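DUF115 domain-containing protein (Magnetospirillum magneticum AMB-1, PDB 5MU5) is probably a Maf-type glycosyltransferase that attaches sugars to flagellin and so takes part in building the bacterial flagellum. Local coordinates at residues 56-66 / 129-137; 145-154 / 178-186. All coordinates share one frame; numbering follows the deposited sequence.

Interaction 1 of 2, residues 56-66 / 129-137; sequences LYGPGGRKRIE and LGLGYQLPI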
loop_
_atom_site.group_PDB
_atom_site.type_symbol
_atom_site.label_atom_id
_atom_site.label_comp_id
_atom_site.label_asym_id
_atom_site.label_seq_id
_atom_site.Cartn_x
_atom_site.Cartn_y
_atom_site.Cartn_z
ATOM N N LEU A 56 -16.000 -34.751 10.328
ATOM C CA LEU A 56 -15.850 -33.308 10.439
ATOM C C LEU A 56 -16.737 -32.782 11.556
ATOM O O LEU A 56 -16.255 -32.140 12.466
ATOM C CB LEU A 56 -16.178 -32.614 9.107
ATOM C CG LEU A 56 -16.255 -31.078 9.123
ATOM C CD1 LEU A 56 -14.981 -30.469 9.668
ATOM C CD2 LEU A 56 -16.509 -30.541 7.721
ATOM N N TYR A 57 -18.026 -33.089 11.494
ATOM C CA TYR A 57 -18.969 -32.604 12.485
ATOM C C TYR A 57 -19.192 -33.574 13.644
ATOM O O TYR A 57 -19.233 -33.165 14.796
ATOM C CB TYR A 57 -20.285 -32.240 11.793
ATOM C CG TYR A 57 -20.098 -31.073 10.851
ATOM C CD1 TYR A 57 -19.975 -29.776 11.347
ATOM C CD2 TYR A 57 -20.011 -31.263 9.474
ATOM C CE1 TYR A 57 -19.772 -28.704 10.505
ATOM C CE2 TYR A 57 -19.826 -30.193 8.619
ATOM C CZ TYR A 57 -19.700 -28.915 9.144
ATOM O OH TYR A 57 -19.505 -27.855 8.313
ATOM N N GLY A 58 -19.330 -34.860 13.353
ATOM C CA GLY A 58 -19.626 -35.841 14.402
ATOM C C GLY A 58 -21.051 -35.643 14.889
ATOM O O GLY A 58 -21.763 -34.773 14.374
ATOM N N PRO A 59 -21.482 -36.425 15.900
ATOM C CA PRO A 59 -22.875 -36.284 16.343
ATOM C C PRO A 59 -23.114 -34.936 17.025
ATOM O O PRO A 59 -22.325 -34.518 17.872
ATOM C CB PRO A 59 -23.054 -37.444 17.327
ATOM C CG PRO A 59 -21.687 -37.670 17.879
ATOM C CD PRO A 59 -20.733 -37.384 16.740
ATOM N N GLY A 60 -24.184 -34.253 16.624
ATOM C CA GLY A 60 -24.492 -32.919 17.136
ATOM C C GLY A 60 -23.547 -31.806 16.675
ATOM O O GLY A 60 -23.594 -30.709 17.208
ATOM N N GLY A 61 -22.688 -32.076 15.697
ATOM C CA GLY A 61 -21.752 -31.068 15.202
ATOM C C GLY A 61 -22.444 -29.961 14.422
ATOM O O GLY A 61 -22.097 -28.787 14.544
ATOM N N ARG A 62 -23.424 -30.347 13.612
ATOM C CA ARG A 62 -24.211 -29.401 12.855
ATOM C C ARG A 62 -24.908 -28.436 13.799
ATOM O O ARG A 62 -24.792 -27.222 13.655
ATOM C CB ARG A 62 -25.252 -30.114 11.995
ATOM C CG ARG A 62 -26.192 -29.150 11.300
ATOM C CD ARG A 62 -27.189 -29.846 10.406
ATOM N NE ARG A 62 -27.869 -28.874 9.569
ATOM C CZ ARG A 62 -28.634 -29.172 8.531
ATOM N NH1 ARG A 62 -28.848 -30.441 8.180
ATOM N NH2 ARG A 62 -29.194 -28.190 7.839
ATOM N N LYS A 63 -25.638 -28.979 14.759
ATOM C CA LYS A 63 -26.337 -28.159 15.735
ATOM C C LYS A 63 -25.387 -27.213 16.466
ATOM O O LYS A 63 -25.739 -26.078 16.714
ATOM C CB LYS A 63 -27.050 -29.053 16.746
ATOM C CG LYS A 63 -27.837 -28.305 17.805
ATOM C CD LYS A 63 -28.465 -29.308 18.751
ATOM C CE LYS A 63 -29.278 -28.636 19.841
ATOM N NZ LYS A 63 -29.919 -29.674 20.690
ATOM N N ARG A 64 -24.195 -27.687 16.813
ATOM C CA ARG A 64 -23.216 -26.873 17.524
ATOM C C ARG A 64 -22.771 -25.670 16.679
ATOM O O ARG A 64 -22.797 -24.530 17.143
ATOM C CB ARG A 64 -22.007 -27.729 17.931
ATOM C CG ARG A 64 -20.881 -26.973 18.641
ATOM C CD ARG A 64 -19.798 -27.896 19.216
ATOM N NE ARG A 64 -19.159 -27.291 20.402
ATOM C CZ ARG A 64 -19.280 -27.708 21.674
ATOM N NH1 ARG A 64 -19.980 -28.797 21.999
ATOM N NH2 ARG A 64 -18.662 -27.042 22.647
ATOM N N ILE A 65 -22.400 -25.931 15.427
ATOM C CA ILE A 65 -21.920 -24.879 14.545
ATOM C C ILE A 65 -23.037 -23.873 14.235
ATOM O O ILE A 65 -22.794 -22.658 14.180
ATOM C CB ILE A 65 -21.266 -25.449 13.245
ATOM C CG1 ILE A 65 -20.372 -24.410 12.592
ATOM C CG2 ILE A 65 -22.280 -25.900 12.204
ATOM C CD1 ILE A 65 -19.231 -23.956 13.483
ATOM N N GLU A 66 -24.259 -24.373 14.066
ATOM C CA GLU A 66 -25.393 -23.503 13.778
ATOM C C GLU A 66 -25.744 -22.629 14.968
ATOM O O GLU A 66 -26.122 -21.473 14.788
ATOM C CB GLU A 66 -26.608 -24.308 13.306
ATOM C CG GLU A 66 -26.485 -24.801 11.859
ATOM C CD GLU A 66 -27.700 -25.590 11.378
ATOM O OE1 GLU A 66 -28.590 -25.900 12.193
ATOM O OE2 GLU A 66 -27.767 -25.908 10.177
ATOM N N LEU A 129 -15.024 -23.550 5.728
ATOM C CA LEU A 129 -16.355 -23.692 5.171
ATOM C C LEU A 129 -16.984 -24.935 5.772
ATOM O O LEU A 129 -18.111 -24.893 6.256
ATOM C CB LEU A 129 -16.294 -23.823 3.648
ATOM C CG LEU A 129 -17.605 -24.100 2.908
ATOM C CD1 LEU A 129 -18.531 -22.907 2.989
ATOM C CD2 LEU A 129 -17.311 -24.423 1.465
ATOM N N GLY A 130 -16.247 -26.042 5.744
ATOM C CA GLY A 130 -16.818 -27.304 6.138
ATOM C C GLY A 130 -17.895 -27.580 5.109
ATOM O O GLY A 130 -17.664 -27.358 3.919
ATOM N N LEU A 131 -19.070 -28.013 5.572
ATOM C CA LEU A 131 -20.207 -28.215 4.696
ATOM C C LEU A 131 -21.085 -26.987 4.595
ATOM O O LEU A 131 -22.117 -27.017 3.946
ATOM C CB LEU A 131 -21.011 -29.448 5.116
ATOM C CG LEU A 131 -20.254 -30.765 4.866
ATOM C CD1 LEU A 131 -21.074 -31.965 5.312
ATOM C CD2 LEU A 131 -19.875 -30.926 3.400
ATOM N N GLY A 132 -20.672 -25.893 5.222
ATOM C CA GLY A 132 -21.362 -24.622 5.057
ATOM C C GLY A 132 -22.672 -24.449 5.780
ATOM O O GLY A 132 -23.430 -23.539 5.467
ATOM N N TYR A 133 -22.950 -25.303 6.756
ATOM C CA TYR A 133 -24.163 -25.172 7.570
ATOM C C TYR A 133 -24.295 -23.769 8.226
ATOM O O TYR A 133 -25.395 -23.265 8.406
ATOM C CB TYR A 133 -24.188 -26.253 8.653
ATOM C CG TYR A 133 -24.309 -27.675 8.134
ATOM C CD1 TYR A 133 -25.326 -28.021 7.250
ATOM C CD2 TYR A 133 -23.438 -28.675 8.558
ATOM C CE1 TYR A 133 -25.465 -29.313 6.781
ATOM C CE2 TYR A 133 -23.570 -29.976 8.102
ATOM C CZ TYR A 133 -24.590 -30.287 7.205
ATOM O OH TYR A 133 -24.758 -31.564 6.722
ATOM N N GLN A 134 -23.179 -23.134 8.564
ATOM C CA GLN A 134 -23.215 -21.790 9.151
ATOM C C GLN A 134 -23.691 -20.689 8.204
ATOM O O GLN A 134 -24.310 -19.728 8.650
ATOM C CB GLN A 134 -21.836 -21.396 9.742
ATOM C CG GLN A 134 -20.675 -21.228 8.749
ATOM C CD GLN A 134 -20.050 -22.545 8.284
ATOM O OE1 GLN A 134 -20.492 -23.620 8.668
ATOM N NE2 GLN A 134 -19.025 -22.457 7.455
ATOM N N LEU A 135 -23.432 -20.838 6.906
ATOM C CA LEU A 135 -23.685 -19.757 5.914
ATOM C C LEU A 135 -25.074 -19.144 5.856
ATOM O O LEU A 135 -25.200 -17.936 5.943
ATOM C CB LEU A 135 -23.277 -20.183 4.498
ATOM C CG LEU A 135 -21.787 -20.211 4.209
ATOM C CD1 LEU A 135 -21.575 -20.661 2.772
ATOM C CD2 LEU A 135 -21.134 -18.858 4.440
ATOM N N PRO A 136 -26.118 -19.957 5.676
ATOM C CA PRO A 136 -27.439 -19.352 5.657
ATOM C C PRO A 136 -27.643 -18.392 6.815
ATOM O O PRO A 136 -28.092 -17.277 6.610
ATOM C CB PRO A 136 -28.381 -20.549 5.810
ATOM C CG PRO A 136 -27.616 -21.734 5.335
ATOM C CD PRO A 136 -26.159 -21.424 5.494
ATOM N N ILE A 137 -27.288 -18.820 8.020
ATOM C CA ILE A 137 -27.499 -18.016 9.233
ATOM C C ILE A 137 -26.678 -16.719 9.249
ATOM O O ILE A 137 -27.215 -15.656 9.523
ATOM C CB ILE A 137 -27.198 -18.836 10.512
ATOM C CG1 ILE A 137 -28.160 -20.025 10.615
ATOM C CG2 ILE A 137 -27.324 -17.957 11.761
ATOM C CD1 ILE A 137 -27.741 -21.098 11.605
#

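Interaction 2 of 2, residues 145-154 / 178-186; sequences AGIHIVEPNF and LRLNIIIEE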
loop_
_atom_site.group_PDB
_atom_site.type_symbol
_atom_site.label_atom_id
_atom_site.label_comp_id
_atom_site.label_asym_id
_atom_site.label_seq_id
_atom_site.Cartn_x
_atom_site.Cartn_y
_atom_site.Cartn_z
ATOM N N ALA A 145 -21.800 -7.543 1.809
ATOM C CA ALA A 145 -21.628 -7.247 0.405
ATOM C C ALA A 145 -20.390 -7.979 -0.123
ATOM O O ALA A 145 -20.310 -8.242 -1.302
ATOM C CB ALA A 145 -21.453 -5.755 0.220
ATOM N N GLY A 146 -19.420 -8.242 0.755
ATOM C CA GLY A 146 -18.169 -8.926 0.428
ATOM C C GLY A 146 -18.072 -10.180 1.284
ATOM O O GLY A 146 -18.210 -10.120 2.505
ATOM N N ILE A 147 -17.894 -11.331 0.634
ATOM C CA ILE A 147 -17.900 -12.617 1.322
ATOM C C ILE A 147 -16.638 -13.334 0.915
ATOM O O ILE A 147 -16.370 -13.553 -0.272
ATOM C CB ILE A 147 -19.132 -13.450 0.938
ATOM C CG1 ILE A 147 -20.408 -12.669 1.282
ATOM C CG2 ILE A 147 -19.107 -14.799 1.660
ATOM C CD1 ILE A 147 -21.678 -13.356 0.822
ATOM N N HIS A 148 -15.863 -13.701 1.923
ATOM C CA HIS A 148 -14.542 -14.257 1.726
ATOM C C HIS A 148 -14.442 -15.539 2.530
ATOM O O HIS A 148 -14.548 -15.556 3.759
ATOM C CB HIS A 148 -13.520 -13.233 2.185
ATOM C CG HIS A 148 -13.822 -11.855 1.705
ATOM N ND1 HIS A 148 -13.635 -11.477 0.397
ATOM C CD2 HIS A 148 -14.326 -10.772 2.340
ATOM C CE1 HIS A 148 -13.996 -10.217 0.245
ATOM N NE2 HIS A 148 -14.435 -9.773 1.408
ATOM N N ILE A 149 -14.228 -16.624 1.822
ATOM C CA ILE A 149 -14.232 -17.910 2.449
ATOM C C ILE A 149 -12.875 -18.531 2.249
ATOM O O ILE A 149 -12.388 -18.638 1.143
ATOM C CB ILE A 149 -15.328 -18.783 1.835
ATOM C CG1 ILE A 149 -16.687 -18.097 2.031
ATOM C CG2 ILE A 149 -15.298 -20.174 2.454
ATOM C CD1 ILE A 149 -17.833 -18.737 1.275
ATOM N N VAL A 150 -12.267 -18.932 3.352
ATOM C CA VAL A 150 -11.006 -19.598 3.308
ATOM C C VAL A 150 -11.325 -21.038 3.597
ATOM O O VAL A 150 -11.973 -21.324 4.587
ATOM C CB VAL A 150 -10.071 -19.059 4.392
ATOM C CG1 VAL A 150 -8.752 -19.811 4.384
ATOM C CG2 VAL A 150 -9.863 -17.575 4.190
ATOM N N GLU A 151 -10.909 -21.946 2.723
ATOM C CA GLU A 151 -11.137 -23.364 2.975
ATOM C C GLU A 151 -9.923 -24.117 2.518
ATOM O O GLU A 151 -9.739 -24.311 1.318
ATOM C CB GLU A 151 -12.377 -23.856 2.261
ATOM C CG GLU A 151 -12.620 -25.350 2.436
ATOM C CD GLU A 151 -12.542 -25.792 3.889
ATOM O OE1 GLU A 151 -13.554 -25.696 4.611
ATOM O OE2 GLU A 151 -11.472 -26.271 4.297
ATOM N N PRO A 152 -9.058 -24.513 3.471
ATOM C CA PRO A 152 -7.823 -25.237 3.156
ATOM C C PRO A 152 -8.032 -26.603 2.509
ATOM O O PRO A 152 -7.149 -27.105 1.824
ATOM C CB PRO A 152 -7.193 -25.452 4.531
ATOM C CG PRO A 152 -7.751 -24.360 5.369
ATOM C CD PRO A 152 -9.155 -24.213 4.910
ATOM N N ASN A 153 -9.176 -27.215 2.779
ATOM C CA ASN A 153 -9.446 -28.557 2.281
ATOM C C ASN A 153 -10.471 -28.477 1.157
ATOM O O ASN A 153 -11.645 -28.212 1.394
ATOM C CB ASN A 153 -9.918 -29.442 3.427
ATOM C CG ASN A 153 -9.971 -30.914 3.045
ATOM O OD1 ASN A 153 -10.126 -31.263 1.883
ATOM N ND2 ASN A 153 -9.854 -31.780 4.032
ATOM N N PHE A 154 -9.997 -28.679 -0.067
ATOM C CA PHE A 154 -10.842 -28.587 -1.240
ATOM C C PHE A 154 -11.976 -29.598 -1.228
ATOM O O PHE A 154 -13.018 -29.356 -1.829
ATOM C CB PHE A 154 -10.025 -28.751 -2.511
ATOM C CG PHE A 154 -10.787 -28.388 -3.759
ATOM C CD1 PHE A 154 -10.966 -27.063 -4.102
ATOM C CD2 PHE A 154 -11.337 -29.371 -4.579
ATOM C CE1 PHE A 154 -11.661 -26.724 -5.247
ATOM C CE2 PHE A 154 -12.042 -29.033 -5.715
ATOM C CZ PHE A 154 -12.208 -27.705 -6.048
ATOM N N LEU A 178 -15.158 -9.452 -7.422
ATOM C CA LEU A 178 -14.428 -9.241 -6.186
ATOM C C LEU A 178 -15.301 -9.274 -4.940
ATOM O O LEU A 178 -14.781 -9.189 -3.844
ATOM C CB LEU A 178 -13.651 -7.913 -6.253
ATOM C CG LEU A 178 -12.674 -7.893 -7.443
ATOM C CD1 LEU A 178 -12.163 -6.492 -7.799
ATOM C CD2 LEU A 178 -11.539 -8.879 -7.179
ATOM N N ARG A 179 -16.613 -9.391 -5.081
ATOM C CA ARG A 179 -17.496 -9.509 -3.901
ATOM C C ARG A 179 -17.560 -10.910 -3.263
ATOM O O ARG A 179 -18.045 -11.041 -2.136
ATOM C CB ARG A 179 -18.903 -9.040 -4.236
ATOM C CG ARG A 179 -18.983 -7.542 -4.453
ATOM C CD ARG A 179 -20.393 -7.142 -4.821
ATOM N NE ARG A 179 -21.287 -7.700 -3.835
ATOM C CZ ARG A 179 -22.601 -7.655 -3.889
ATOM N NH1 ARG A 179 -23.224 -7.050 -4.872
ATOM N NH2 ARG A 179 -23.291 -8.225 -2.927
ATOM N N LEU A 180 -17.113 -11.948 -3.972
ATOM C CA LEU A 180 -17.052 -13.291 -3.409
ATOM C C LEU A 180 -15.714 -13.884 -3.752
ATOM O O LEU A 180 -15.354 -13.974 -4.920
ATOM C CB LEU A 180 -18.127 -14.199 -3.970
ATOM C CG LEU A 180 -18.112 -15.639 -3.457
ATOM C CD1 LEU A 180 -18.579 -15.719 -2.028
ATOM C CD2 LEU A 180 -19.015 -16.503 -4.332
ATOM N N ASN A 181 -14.987 -14.289 -2.728
ATOM C CA ASN A 181 -13.672 -14.885 -2.884
ATOM C C ASN A 181 -13.653 -16.205 -2.146
ATOM O O ASN A 181 -14.139 -16.289 -1.025
ATOM C CB ASN A 181 -12.615 -13.967 -2.275
ATOM C CG ASN A 181 -12.487 -12.669 -3.025
ATOM O OD1 ASN A 181 -11.882 -12.622 -4.083
ATOM N ND2 ASN A 181 -13.077 -11.614 -2.497
ATOM N N ILE A 182 -13.137 -17.241 -2.793
ATOM C CA ILE A 182 -12.948 -18.524 -2.143
ATOM C C ILE A 182 -11.468 -18.797 -2.217
ATOM O O ILE A 182 -10.906 -18.853 -3.283
ATOM C CB ILE A 182 -13.745 -19.622 -2.823
ATOM C CG1 ILE A 182 -15.242 -19.283 -2.702
ATOM C CG2 ILE A 182 -13.425 -20.972 -2.188
ATOM C CD1 ILE A 182 -16.146 -20.236 -3.444
ATOM N N ILE A 183 -10.844 -18.952 -1.060
ATOM C CA ILE A 183 -9.415 -19.069 -0.961
ATOM C C ILE A 183 -9.100 -20.473 -0.514
ATOM O O ILE A 183 -9.429 -20.859 0.591
ATOM C CB ILE A 183 -8.919 -18.029 0.060
ATOM C CG1 ILE A 183 -9.196 -16.611 -0.466
ATOM C CG2 ILE A 183 -7.449 -18.229 0.383
ATOM C CD1 ILE A 183 -9.228 -15.542 0.618
ATOM N N ILE A 184 -8.491 -21.242 -1.404
ATOM C CA ILE A 184 -8.112 -22.618 -1.140
ATOM C C ILE A 184 -6.607 -22.645 -0.925
ATOM O O ILE A 184 -5.837 -22.769 -1.877
ATOM C CB ILE A 184 -8.470 -23.534 -2.342
ATOM C CG1 ILE A 184 -9.915 -23.318 -2.798
ATOM C CG2 ILE A 184 -8.255 -24.998 -1.968
ATOM C CD1 ILE A 184 -10.952 -23.595 -1.734
ATOM N N GLU A 185 -6.187 -22.506 0.324
ATOM C CA GLU A 185 -4.765 -22.447 0.657
ATOM C C GLU A 185 -4.552 -23.142 1.981
ATOM O O GLU A 185 -5.412 -23.087 2.855
ATOM C CB GLU A 185 -4.284 -20.979 0.757
ATOM C CG GLU A 185 -4.387 -20.167 -0.533
ATOM C CD GLU A 185 -3.490 -20.698 -1.662
ATOM O OE1 GLU A 185 -2.461 -21.318 -1.350
ATOM O OE2 GLU A 185 -3.817 -20.507 -2.865
ATOM N N GLU A 186 -3.395 -23.761 2.129
ATOM C CA GLU A 186 -3.025 -24.493 3.342
ATOM C C GLU A 186 -1.915 -23.825 4.141
ATOM O O GLU A 186 -1.623 -24.247 5.237
ATOM C CB GLU A 186 -2.530 -25.890 2.958
ATOM C CG GLU A 186 -3.584 -26.723 2.248
ATOM C CD GLU A 186 -3.021 -27.997 1.629
ATOM O OE1 GLU A 186 -2.095 -28.603 2.213
ATOM O OE2 GLU A 186 -3.519 -28.398 0.554
HETATM O O HOH W 1 -22.777 -10.110 -1.174
HETATM O O HOH W 2 -20.645 -11.420 -2.033
#

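Interaction 1 of 2, residues 56-66 / 129-137
Tyr133 meets both Arg62 and Tyr57; it buries the most surface in the contact, followed by Tyr57 and then Glu66. Over one face of the Tyr133 ring runs the arginine: its CD stands 4.0 Å from the ring centroid, only 7° off the normal, a CH-pi contact, and the guanidinium follows with its plane tilted just 18° from the ring. Arg62 gets there with an all-extended chain, CG anti to the backbone N (chi1 174°), laid across the tyrosine at about a right angle. Its rotation is fixed one helical turn on, where NE makes a nearly straight salt-bridge hydrogen bond of 3.0 Å to Glu66 OE2, in the guanidinium plane but from above the carboxylate plane. The phenol oxygen of Tyr133 is held elsewhere, by Leu47 O.

Tyr57 meets Tyr133 obliquely, the ring centroids 5.2 Å apart, and also rests its CE2 on Leu131 CB at 3.8 Å. Its OH accepts a hydrogen bond from Leu131 N at 2.8 Å, the donor lying at the ring edge in plane. That NH belongs to a type II' turn, Leu129 to Gly132, which joins strand 123-127 to helix 134-142 in the parallel, Rossmann-like sheet of the N-terminal domain. Gly130 has a positive phi, and a beta carbon there would run into Tyr57 OH. Within the turn Leu129 O takes two donors from opposite faces of its plane, Gly132 N and Gln134 NE2.

Further along, helix 61-71 leans on the start of helix 134-142. Ile65 CG2 packs on Tyr133 CB, and Ile137 crosses Glu66 at about a right angle, its CD1 3.6 Å from Glu66 O and also touching Glu66 CB.

Interaction 2 of 2, residues 145-154 / 178-186
Ala145 O is gripped from several directions at the beginning of strand 146-150. Arg179 NE gives it a hydrogen bond of 2.8 Å in the carbonyl plane, NH2 adds a weak one, and two waters lie within reach, the first of which also accepts from Arg179 NH2 at 2.6 Å. The arginine curls back to this oxygen through a bend at chi3 (52°), bringing the edge of its guanidinium to the carbonyl. With Arg179 cut back to an alanine, Ala145 O would probably lose its charged donor, and the first water its guanidinium partner.

From here the two strands run parallel, their axes 8° apart. Ile147 N bonds to Arg179 O, and Asn181 N, Ile149 N, Ile183 N and Glu151 N continue the alternating pattern up to Ile183 O. Strand 180-183 is the outermost of a four-stranded parallel sheet, and the chain between it and strand 146-150 is a right-handed beta-alpha-beta crossover. On one face Leu180 CD1 reaches Ile147 CB at 3.8 Å, under helix 166-171; on the other, His148 and Asn181 stand side by side beneath helix 188-202.

Here Asn181 ND2 donates to His148 ND1 at 3.0 Å, lying in the ring plane, with ring and amide turned only 17° apart. NE2 of the same ring is bonded to His123 ND1. Beyond the strands, Ile184 sets CG2 at the edge of the Phe154 ring, 4.0 Å from CD1, while helix 24-32 touches both residues.

Because ND1 accepts from the asparagine, any proton on a neutral His148 would probably sit on NE2, facing His123; the imidazole's tautomer is thus likely to be set by its neighbours.

Interactions 1 and 2 lie in series along the chain within the Maf N-terminal domain, their centres about 17 Å apart: helix 134-142 leads from the first into strand 146-150 of the second. They meet directly at Glu151, whose OE1 probably accepts hydrogen bonds from Leu129 N (2.8 Å) and Gly130 N (2.9 Å), so the carboxylate that follows strand 146-150 holds the turn on which Tyr57 rests. Leu129 CB also packs on Ile149 CG2 at 4.0 Å. Tyr216 bonds to Glu151 OE2 and touches Leu56, tying both contacts together. Triethylene glycol, probably from the crystallisation liquor, lies about 4 Å from the Leu56 side chain, and Asn153 OD1 also bonds to triethylene glycol.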